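Cellulose 1,4-beta-cellobiosidase (Thermobifida fusca, PDB 4JJJ) is a family 48 glycoside hydrolase that probably cleaves cellulose to cellobiose, this chain being the catalytic domain of a longer protein. Local coordinates at residues E423-L428 with A435-I440; I440-V445 with M510-R515; W447-T452 with L522-G527. The protein carries 1 engineered substitution. One frame throughout, in Å; residues are numbered along the deposited sequence.

Contact 1 of 3, residues E423-L428 with A435-I440; sequences ERVAQL and ARAEAI. With CA (calcium ion), chain G.
Val425 and Ala437 carry the apolar part of this contact, the alanine small enough to let the backbones approach to 5.7 Å, CA of Val425 to CA of Ala437. With CG1 anti to the backbone N (chi1 179°), Val425 sends that branch across the interface, where it lies 3.6 Å from Ala437 CB. Leu428, one turn on, adds its CD2 methyl at roughly a right angle to the valine branch, 4.2 Å from the same Ala437 CB. Helix 416-432 and helix 435-450 follow each other in the chain and form an antiparallel alpha hairpin, a building element of the (alpha/alpha)6 barrel of this family. Helices 329-337 and 348-365 also pack on Val425 and Leu428, and both residues are buried.

The metal site lies on the far side of helix 435-450 from this seam. Glu438 points away from helix 416-432; its chain is extended, with CG anti to the backbone N (chi1 -175°), and carries OE2 to the calcium ion at 2.6 Å. Asp442, a turn further along, is the second protein ligand, and three waters join them, the nearest of which, water 2, lies 2.2 Å from the calcium ion.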
loop_
_atom_site.group_PDB
_atom_site.type_symbol
_atom_site.label_atom_id
_atom_site.label_comp_id
_atom_site.label_asym_id
_atom_site.label_seq_id
_atom_site.Cartn_x
_atom_site.Cartn_y
_atom_site.Cartn_z
ATOM N N GLU A 423 -3.677 -14.475 0.760
ATOM C CA GLU A 423 -3.061 -14.971 2.054
ATOM C C GLU A 423 -3.926 -14.582 3.276
ATOM O O GLU A 423 -4.094 -15.393 4.180
ATOM C CB GLU A 423 -1.672 -14.422 2.266
ATOM C CG GLU A 423 -0.916 -15.169 3.360
ATOM C CD GLU A 423 0.428 -14.588 3.651
ATOM O OE1 GLU A 423 1.182 -14.374 2.677
ATOM O OE2 GLU A 423 0.679 -14.407 4.834
ATOM N N ARG A 424 -4.533 -13.404 3.204
ATOM C CA ARG A 424 -5.317 -12.954 4.320
ATOM C C ARG A 424 -6.654 -13.769 4.358
ATOM O O ARG A 424 -7.126 -14.126 5.433
ATOM C CB ARG A 424 -5.636 -11.482 4.190
ATOM C CG ARG A 424 -4.396 -10.554 4.160
ATOM C CD ARG A 424 -4.720 -9.307 3.381
ATOM N NE ARG A 424 -3.529 -8.503 3.228
ATOM C CZ ARG A 424 -3.308 -7.589 2.276
ATOM N NH1 ARG A 424 -4.240 -7.335 1.432
ATOM N NH2 ARG A 424 -2.082 -7.023 2.169
ATOM N N VAL A 425 -7.200 -14.037 3.158
ATOM C CA VAL A 425 -8.394 -14.904 3.038
ATOM C C VAL A 425 -8.073 -16.298 3.573
ATOM O O VAL A 425 -8.899 -16.885 4.289
ATOM C CB VAL A 425 -8.886 -14.935 1.565
ATOM C CG1 VAL A 425 -10.108 -15.845 1.424
ATOM C CG2 VAL A 425 -9.200 -13.498 1.125
ATOM N N ALA A 426 -6.905 -16.861 3.204
ATOM C CA ALA A 426 -6.502 -18.140 3.705
ATOM C C ALA A 426 -6.296 -18.125 5.184
ATOM O O ALA A 426 -6.577 -19.159 5.868
ATOM C CB ALA A 426 -5.266 -18.631 2.943
ATOM N N GLN A 427 -5.720 -17.042 5.707
ATOM C CA GLN A 427 -5.511 -16.961 7.141
ATOM C C GLN A 427 -6.903 -16.969 7.878
ATOM O O GLN A 427 -7.049 -17.673 8.872
ATOM C CB GLN A 427 -4.767 -15.747 7.563
ATOM C CG GLN A 427 -3.260 -15.783 7.287
ATOM C CD GLN A 427 -2.538 -14.614 7.969
ATOM O OE1 GLN A 427 -3.083 -13.697 8.534
ATOM N NE2 GLN A 427 -1.258 -14.670 7.833
ATOM N N LEU A 428 -7.860 -16.212 7.385
ATOM C CA LEU A 428 -9.202 -16.263 7.959
ATOM C C LEU A 428 -9.741 -17.668 7.958
ATOM O O LEU A 428 -10.315 -18.147 8.981
ATOM C CB LEU A 428 -10.117 -15.302 7.209
ATOM C CG LEU A 428 -11.545 -15.328 7.664
ATOM C CD1 LEU A 428 -11.606 -14.714 9.102
ATOM C CD2 LEU A 428 -12.422 -14.530 6.683
ATOM N N ALA A 435 -16.802 -20.151 5.620
ATOM C CA ALA A 435 -17.262 -20.800 4.363
ATOM C C ALA A 435 -17.145 -19.869 3.152
ATOM O O ALA A 435 -17.039 -20.361 2.032
ATOM C CB ALA A 435 -18.690 -21.263 4.508
ATOM N N ARG A 436 -17.277 -18.591 3.371
ATOM C CA ARG A 436 -17.188 -17.582 2.313
ATOM C C ARG A 436 -15.749 -17.559 1.819
ATOM O O ARG A 436 -15.469 -17.573 0.575
ATOM C CB ARG A 436 -17.625 -16.184 2.742
ATOM C CG ARG A 436 -19.094 -16.192 3.289
ATOM C CD ARG A 436 -19.415 -14.924 4.065
ATOM N NE ARG A 436 -18.677 -14.849 5.296
ATOM C CZ ARG A 436 -18.870 -13.935 6.261
ATOM N NH1 ARG A 436 -19.782 -13.006 6.059
ATOM N NH2 ARG A 436 -18.077 -13.887 7.334
ATOM N N ALA A 437 -14.828 -17.443 2.738
ATOM C CA ALA A 437 -13.384 -17.557 2.376
ATOM C C ALA A 437 -13.063 -18.839 1.655
ATOM O O ALA A 437 -12.351 -18.865 0.663
ATOM C CB ALA A 437 -12.548 -17.408 3.592
ATOM N N GLU A 438 -13.623 -19.942 2.166
ATOM C CA GLU A 438 -13.386 -21.270 1.577
ATOM C C GLU A 438 -13.836 -21.310 0.095
ATOM O O GLU A 438 -13.074 -21.806 -0.755
ATOM C CB GLU A 438 -14.181 -22.298 2.363
ATOM C CG GLU A 438 -13.923 -23.701 1.919
ATOM C CD GLU A 438 -14.709 -24.739 2.692
ATOM O OE1 GLU A 438 -15.604 -24.466 3.406
ATOM O OE2 GLU A 438 -14.361 -25.886 2.549
ATOM N N ALA A 439 -14.989 -20.710 -0.192
ATOM C CA ALA A 439 -15.474 -20.735 -1.584
ATOM C C ALA A 439 -14.561 -19.992 -2.492
ATOM O O ALA A 439 -14.307 -20.463 -3.609
ATOM C CB ALA A 439 -16.866 -20.209 -1.680
ATOM N N ILE A 440 -14.074 -18.815 -2.064
ATOM C CA ILE A 440 -13.086 -18.092 -2.898
ATOM C C ILE A 440 -11.830 -18.917 -3.122
ATOM O O ILE A 440 -11.310 -19.077 -4.282
ATOM C CB ILE A 440 -12.771 -16.725 -2.225
ATOM C CG1 ILE A 440 -13.970 -15.827 -2.192
ATOM C CG2 ILE A 440 -11.664 -16.028 -3.030
ATOM C CD1 ILE A 440 -13.838 -14.617 -1.300
HETATM CA CA CA G . -14.008 -26.798 0.106
HETATM O O HOH W 1 -12.663 -28.606 0.839
HETATM O O HOH W 2 -15.374 -28.499 -0.244
HETATM O O HOH W 3 -11.813 -26.479 1.068
#

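Contact 2 of 3, residues I440-V445 with M510-R515; sequences ILDKWV and MYYAKR. With CA (calcium ion), chain G.
Tyr512 swings its CG anti to the backbone N (chi1 175°), which lays the ring across to helix 435-450, while Asp442 has CG anti to its carbonyl carbon and beside its N, which turns OD1 toward the phenol although the bond to CB does not point at the other helix. The tyrosine hydroxyl donates to the acid: Tyr512 OH lies 2.7 Å from Asp442 OD1, meeting it on the anti side and somewhat out of the carboxylate plane. Ring and carboxylate are turned 76° apart, yet OD1 itself sits at the ring edge, near its plane.

The two carboxylate oxygens divide the work. Asp442 OD2 binds the calcium ion at 2.2 Å, whereas OD1 accepts two hydrogen bonds, one from Tyr512 OH and one from water 3, whose oxygen is 2.7 Å from Asp442 OD1 and is itself a calcium ligand. Tyr512 is thus a second-shell residue that, with the calcium ion and water 3, helps hold the rotation of the acid, and the nearby metal would be expected to keep that acid ionised.

Apolar groups hold the ring in place. Val445 CG2 stands over one face in a CH-pi contact, 4.0 Å from the centroid of the Tyr512 ring, and Val445 CG1 reaches Tyr512 CE2 at 3.8 Å. Leu441 CB closes on Tyr512 CD1 at 3.7 Å. Asp518 and Ala521 also touch this tyrosine.

The axes of the two segments stay 11.5 Å apart, inclined at 122°, and the Tyr512 side chain bridges much of that distance; this is helix packing within the (alpha/alpha)6 barrel, joined to a calcium site completed by Glu438.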
loop_
_atom_site.group_PDB
_atom_site.type_symbol
_atom_site.label_atom_id
_atom_site.label_comp_id
_atom_site.label_asym_id
_atom_site.label_seq_id
_atom_site.Cartn_x
_atom_site.Cartn_y
_atom_site.Cartn_z
ATOM N N ILE A 440 -14.074 -18.815 -2.064
ATOM C CA ILE A 440 -13.086 -18.092 -2.898
ATOM C C ILE A 440 -11.830 -18.917 -3.122
ATOM O O ILE A 440 -11.310 -19.077 -4.282
ATOM C CB ILE A 440 -12.771 -16.725 -2.225
ATOM C CG1 ILE A 440 -13.970 -15.827 -2.192
ATOM C CG2 ILE A 440 -11.664 -16.028 -3.030
ATOM C CD1 ILE A 440 -13.838 -14.617 -1.300
ATOM N N LEU A 441 -11.270 -19.444 -2.034
ATOM C CA LEU A 441 -10.057 -20.225 -2.092
ATOM C C LEU A 441 -10.177 -21.487 -2.945
ATOM O O LEU A 441 -9.270 -21.835 -3.728
ATOM C CB LEU A 441 -9.714 -20.616 -0.671
ATOM C CG LEU A 441 -9.195 -19.479 0.170
ATOM C CD1 LEU A 441 -9.315 -19.795 1.663
ATOM C CD2 LEU A 441 -7.733 -19.208 -0.152
ATOM N N ASP A 442 -11.352 -22.179 -2.874
ATOM C CA ASP A 442 -11.479 -23.414 -3.620
ATOM C C ASP A 442 -11.397 -23.167 -5.122
ATOM O O ASP A 442 -11.026 -24.117 -5.845
ATOM C CB ASP A 442 -12.807 -24.105 -3.223
ATOM C CG ASP A 442 -12.742 -24.831 -1.855
ATOM O OD1 ASP A 442 -11.715 -25.043 -1.231
ATOM O OD2 ASP A 442 -13.892 -25.184 -1.446
ATOM N N LYS A 443 -11.820 -21.995 -5.589
ATOM C CA LYS A 443 -11.676 -21.660 -6.991
ATOM C C LYS A 443 -10.335 -20.995 -7.330
ATOM O O LYS A 443 -9.795 -21.206 -8.406
ATOM C CB LYS A 443 -12.854 -20.792 -7.356
ATOM C CG LYS A 443 -12.876 -20.462 -8.841
ATOM C CD LYS A 443 -14.144 -19.781 -9.348
ATOM C CE LYS A 443 -14.101 -19.555 -10.866
ATOM N NZ LYS A 443 -15.403 -19.012 -11.441
ATOM N N TRP A 444 -9.796 -20.212 -6.431
ATOM C CA TRP A 444 -8.519 -19.522 -6.713
ATOM C C TRP A 444 -7.315 -20.403 -6.665
ATOM O O TRP A 444 -6.407 -20.271 -7.477
ATOM C CB TRP A 444 -8.368 -18.295 -5.700
ATOM C CG TRP A 444 -7.187 -17.447 -5.911
ATOM C CD1 TRP A 444 -7.171 -16.255 -6.621
ATOM C CD2 TRP A 444 -5.873 -17.648 -5.431
ATOM N NE1 TRP A 444 -5.948 -15.730 -6.613
ATOM C CE2 TRP A 444 -5.088 -16.570 -5.931
ATOM C CE3 TRP A 444 -5.260 -18.616 -4.673
ATOM C CZ2 TRP A 444 -3.738 -16.436 -5.632
ATOM C CZ3 TRP A 444 -3.900 -18.508 -4.416
ATOM C CH2 TRP A 444 -3.169 -17.449 -4.878
ATOM N N VAL A 445 -7.268 -21.284 -5.659
ATOM C CA VAL A 445 -6.088 -22.101 -5.386
ATOM C C VAL A 445 -5.699 -22.977 -6.592
ATOM O O VAL A 445 -4.568 -22.901 -7.031
ATOM C CB VAL A 445 -6.221 -22.881 -4.061
ATOM C CG1 VAL A 445 -5.129 -23.947 -3.888
ATOM C CG2 VAL A 445 -6.140 -21.929 -2.877
ATOM N N MET A 510 -0.254 -22.859 2.204
ATOM C CA MET A 510 -0.098 -23.540 3.503
ATOM C C MET A 510 -1.318 -23.328 4.400
ATOM O O MET A 510 -1.809 -24.326 4.958
ATOM C CB MET A 510 1.165 -23.057 4.199
ATOM C CG MET A 510 2.427 -23.740 3.618
ATOM S SD MET A 510 3.887 -23.420 4.622
ATOM C CE MET A 510 4.045 -21.632 4.603
ATOM N N TYR A 511 -1.778 -22.090 4.565
ATOM C CA TYR A 511 -2.966 -21.829 5.421
ATOM C C TYR A 511 -4.126 -22.592 4.880
ATOM O O TYR A 511 -4.958 -23.189 5.637
ATOM C CB TYR A 511 -3.224 -20.316 5.543
ATOM C CG TYR A 511 -2.249 -19.601 6.423
ATOM C CD1 TYR A 511 -1.297 -18.775 5.880
ATOM C CD2 TYR A 511 -2.328 -19.687 7.807
ATOM C CE1 TYR A 511 -0.428 -18.099 6.730
ATOM C CE2 TYR A 511 -1.478 -19.053 8.671
ATOM C CZ TYR A 511 -0.477 -18.275 8.153
ATOM O OH TYR A 511 0.391 -17.542 8.905
ATOM N N TYR A 512 -4.317 -22.533 3.546
ATOM C CA TYR A 512 -5.417 -23.264 2.932
ATOM C C TYR A 512 -5.315 -24.773 3.117
ATOM O O TYR A 512 -6.310 -25.450 3.439
ATOM C CB TYR A 512 -5.438 -22.964 1.450
ATOM C CG TYR A 512 -6.473 -23.767 0.665
ATOM C CD1 TYR A 512 -7.859 -23.501 0.767
ATOM C CD2 TYR A 512 -6.035 -24.730 -0.212
ATOM C CE1 TYR A 512 -8.813 -24.242 0.002
ATOM C CE2 TYR A 512 -6.983 -25.487 -0.931
ATOM C CZ TYR A 512 -8.324 -25.202 -0.831
ATOM O OH TYR A 512 -9.186 -25.879 -1.612
ATOM N N ALA A 513 -4.115 -25.276 2.945
ATOM C CA ALA A 513 -3.899 -26.717 3.136
ATOM C C ALA A 513 -4.142 -27.158 4.538
ATOM O O ALA A 513 -4.681 -28.256 4.725
ATOM C CB ALA A 513 -2.477 -27.075 2.727
ATOM N N LYS A 514 -3.703 -26.363 5.488
ATOM C CA LYS A 514 -3.838 -26.724 6.908
ATOM C C LYS A 514 -5.312 -26.987 7.224
ATOM O O LYS A 514 -5.610 -28.024 7.860
ATOM C CB LYS A 514 -3.245 -25.693 7.803
ATOM C CG LYS A 514 -3.371 -26.016 9.305
ATOM C CD LYS A 514 -2.589 -27.231 9.655
ATOM C CE LYS A 514 -2.772 -27.554 11.132
ATOM N NZ LYS A 514 -1.841 -28.638 11.492
ATOM N N ARG A 515 -6.197 -26.045 6.834
ATOM C CA ARG A 515 -7.584 -26.133 7.186
ATOM C C ARG A 515 -8.256 -27.170 6.293
ATOM O O ARG A 515 -9.153 -27.945 6.746
ATOM C CB ARG A 515 -8.233 -24.737 7.154
ATOM C CG ARG A 515 -9.685 -24.677 7.565
ATOM C CD ARG A 515 -9.605 -24.474 9.086
ATOM N NE ARG A 515 -10.878 -24.602 9.628
ATOM C CZ ARG A 515 -11.282 -24.252 10.810
ATOM N NH1 ARG A 515 -10.612 -23.489 11.626
ATOM N NH2 ARG A 515 -12.541 -24.583 11.063
HETATM CA CA CA G . -14.008 -26.798 0.106
HETATM O O HOH W 3 -11.813 -26.479 1.068
HETATM O O HOH W 1 -12.663 -28.606 0.839
HETATM O O HOH W 2 -15.374 -28.499 -0.244
#

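Contact 3 of 3, residues W447-T452 with L522-G527; sequences WAIQHT and LATAEG. With FE (Fe (III) ion), chain M; ZN (zinc ion), chain S.
Ile449 and Thr524 mark the closest backbones, with 7.0 Å between the CA of Ile449 and the CA of Thr524, where the last turn of helix 435-450 gives way to loop beside helix 519-533. The touching is by methyls and one hydroxyl: Ile449 CG2 comes within 3.7 Å of Thr524 OG1, which bonds to Thr520 O one turn back. Thr452 brings CG2 to 4.0 Å from Thr524 CG2.

With OG1 beside the backbone N (chi1 -63°), Thr452 donates from OG1 to Ala448 O at 2.8 Å, from above the carbonyl plane and opposite the face His451 N uses; this leaves CG2 anti to N, facing Thr524. With hydroxyl and methyl gone, as in an alanine, Ala448 O would probably lack its hydroxyl donor and a gap open beside the Thr524 methyl. His451 is steered similarly: ND1 gives a nearly straight bond (169°) to Trp447 O, 2.8 Å away, leaving the other ring nitrogen, NE2, to bind the ferric ion at 2.2 Å.

Leu509 of helix 499-516 touches both Ile449 and Thr524, and Leu505 of that helix touches Thr452. Strand 488-496 packs on Trp447 and His451, while Pro466 of strand 465-473 meets His451 and Thr452.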
loop_
_atom_site.group_PDB
_atom_site.type_symbol
_atom_site.label_atom_id
_atom_site.label_comp_id
_atom_site.label_asym_id
_atom_site.label_seq_id
_atom_site.Cartn_x
_atom_site.Cartn_y
_atom_site.Cartn_z
ATOM N N TRP A 447 -6.227 -22.437 -9.724
ATOM C CA TRP A 447 -5.779 -21.557 -10.738
ATOM C C TRP A 447 -4.371 -21.158 -10.456
ATOM O O TRP A 447 -3.512 -21.160 -11.344
ATOM C CB TRP A 447 -6.651 -20.259 -10.801
ATOM C CG TRP A 447 -6.157 -19.232 -11.664
ATOM C CD1 TRP A 447 -6.114 -19.218 -13.040
ATOM C CD2 TRP A 447 -5.678 -17.944 -11.256
ATOM N NE1 TRP A 447 -5.636 -18.028 -13.499
ATOM C CE2 TRP A 447 -5.338 -17.224 -12.426
ATOM C CE3 TRP A 447 -5.397 -17.357 -10.003
ATOM C CZ2 TRP A 447 -4.783 -15.952 -12.410
ATOM C CZ3 TRP A 447 -4.856 -16.083 -9.963
ATOM C CH2 TRP A 447 -4.522 -15.379 -11.220
ATOM N N ALA A 448 -4.072 -20.773 -9.226
ATOM C CA ALA A 448 -2.715 -20.394 -8.903
ATOM C C ALA A 448 -1.723 -21.516 -9.048
ATOM O O ALA A 448 -0.667 -21.352 -9.664
ATOM C CB ALA A 448 -2.632 -19.832 -7.465
ATOM N N ILE A 449 -2.072 -22.681 -8.505
ATOM C CA ILE A 449 -1.259 -23.902 -8.645
ATOM C C ILE A 449 -0.952 -24.213 -10.113
ATOM O O ILE A 449 0.217 -24.522 -10.450
ATOM C CB ILE A 449 -1.931 -25.072 -7.879
ATOM C CG1 ILE A 449 -1.887 -24.778 -6.375
ATOM C CG2 ILE A 449 -1.219 -26.376 -8.245
ATOM C CD1 ILE A 449 -2.638 -25.825 -5.575
ATOM N N GLN A 450 -1.969 -24.114 -10.943
ATOM C CA GLN A 450 -1.890 -24.439 -12.394
ATOM C C GLN A 450 -0.923 -23.552 -13.134
ATOM O O GLN A 450 -0.523 -23.869 -14.245
ATOM C CB GLN A 450 -3.244 -24.211 -12.994
ATOM C CG GLN A 450 -4.270 -25.262 -12.713
ATOM C CD GLN A 450 -3.839 -26.394 -11.768
ATOM O OE1 GLN A 450 -4.366 -26.502 -10.636
ATOM N NE2 GLN A 450 -2.969 -27.332 -12.277
ATOM N N HIS A 451 -0.577 -22.394 -12.550
ATOM C CA HIS A 451 0.370 -21.446 -13.132
ATOM C C HIS A 451 1.637 -21.280 -12.342
ATOM O O HIS A 451 2.360 -20.319 -12.569
ATOM C CB HIS A 451 -0.372 -20.078 -13.348
ATOM C CG HIS A 451 -1.489 -20.213 -14.304
ATOM N ND1 HIS A 451 -2.773 -20.575 -13.933
ATOM C CD2 HIS A 451 -1.513 -20.122 -15.658
ATOM C CE1 HIS A 451 -3.510 -20.768 -14.995
ATOM N NE2 HIS A 451 -2.782 -20.476 -16.051
ATOM N N THR A 452 1.937 -22.240 -11.496
ATOM C CA THR A 452 3.152 -22.258 -10.701
ATOM C C THR A 452 3.992 -23.466 -11.057
ATOM O O THR A 452 3.441 -24.585 -11.196
ATOM C CB THR A 452 2.756 -22.293 -9.187
ATOM O OG1 THR A 452 2.033 -21.104 -8.849
ATOM C CG2 THR A 452 3.964 -22.323 -8.311
ATOM N N LEU A 522 -0.431 -28.210 -0.407
ATOM C CA LEU A 522 0.709 -28.314 0.478
ATOM C C LEU A 522 1.964 -28.696 -0.322
ATOM O O LEU A 522 3.038 -28.147 -0.059
ATOM C CB LEU A 522 0.513 -29.365 1.558
ATOM C CG LEU A 522 1.684 -29.403 2.604
ATOM C CD1 LEU A 522 2.102 -28.072 3.176
ATOM C CD2 LEU A 522 1.304 -30.388 3.700
ATOM N N ALA A 523 1.790 -29.601 -1.289
ATOM C CA ALA A 523 2.962 -29.996 -2.108
ATOM C C ALA A 523 3.573 -28.844 -2.880
ATOM O O ALA A 523 4.793 -28.677 -2.925
ATOM C CB ALA A 523 2.675 -31.197 -2.991
ATOM N N THR A 524 2.749 -27.984 -3.406
ATOM C CA THR A 524 3.230 -26.776 -4.097
ATOM C C THR A 524 3.961 -25.863 -3.144
ATOM O O THR A 524 5.032 -25.377 -3.455
ATOM C CB THR A 524 2.062 -26.066 -4.849
ATOM O OG1 THR A 524 1.452 -27.046 -5.707
ATOM C CG2 THR A 524 2.479 -24.868 -5.661
ATOM N N ALA A 525 3.327 -25.578 -1.994
ATOM C CA ALA A 525 3.937 -24.737 -0.989
ATOM C C ALA A 525 5.310 -25.256 -0.593
ATOM O O ALA A 525 6.278 -24.496 -0.497
ATOM C CB ALA A 525 3.052 -24.660 0.225
ATOM N N GLU A 526 5.389 -26.575 -0.381
ATOM C CA GLU A 526 6.647 -27.143 0.092
ATOM C C GLU A 526 7.721 -26.942 -0.994
ATOM O O GLU A 526 8.885 -26.641 -0.660
ATOM C CB GLU A 526 6.513 -28.638 0.348
ATOM C CG GLU A 526 5.667 -29.009 1.545
ATOM C CD GLU A 526 6.300 -28.810 2.930
ATOM O OE1 GLU A 526 7.228 -27.997 3.139
ATOM O OE2 GLU A 526 5.836 -29.539 3.861
ATOM N N GLY A 527 7.351 -27.095 -2.271
ATOM C CA GLY A 527 8.275 -26.877 -3.377
ATOM C C GLY A 527 8.752 -25.446 -3.502
ATOM O O GLY A 527 9.891 -25.183 -3.769
HETATM FE FE FE M . -3.610 -21.029 -18.052
HETATM ZN ZN ZN S . 6.894 -29.313 5.463
HETATM O O HOH W 4 2.316 -26.175 -8.922
HETATM O O HOH W 5 8.849 -29.905 5.264
HETATM O O HOH W 6 -1.892 -21.955 -18.244
HETATM O O HOH W 7 -4.097 -22.974 -17.839
HETATM O O HOH W 8 -5.401 -20.223 -17.479
#

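In the fold
Helix 435-450 takes part in all three contacts. Coming from the N terminus, contact 1 closes first, with only six residues between its segments, most of them still helical, folding this helix back on helix 416-432. Contact 2 opens where contact 1 ends, sharing Ile440, and closes 64 residues later on helix 499-516; contact 3 starts nearer the C-terminal end of helix 435-450 and reaches helix 519-533. These last two cross, and the region they span includes strands 465-473 and 488-496. Contacts 1 and 2 meet at Ala426 and Leu441 and have the calcium site in common, while Met510 and Ala525 join contacts 2 and 3. Helices 416-432, 435-450, 499-516 and 519-533 are thereby linked.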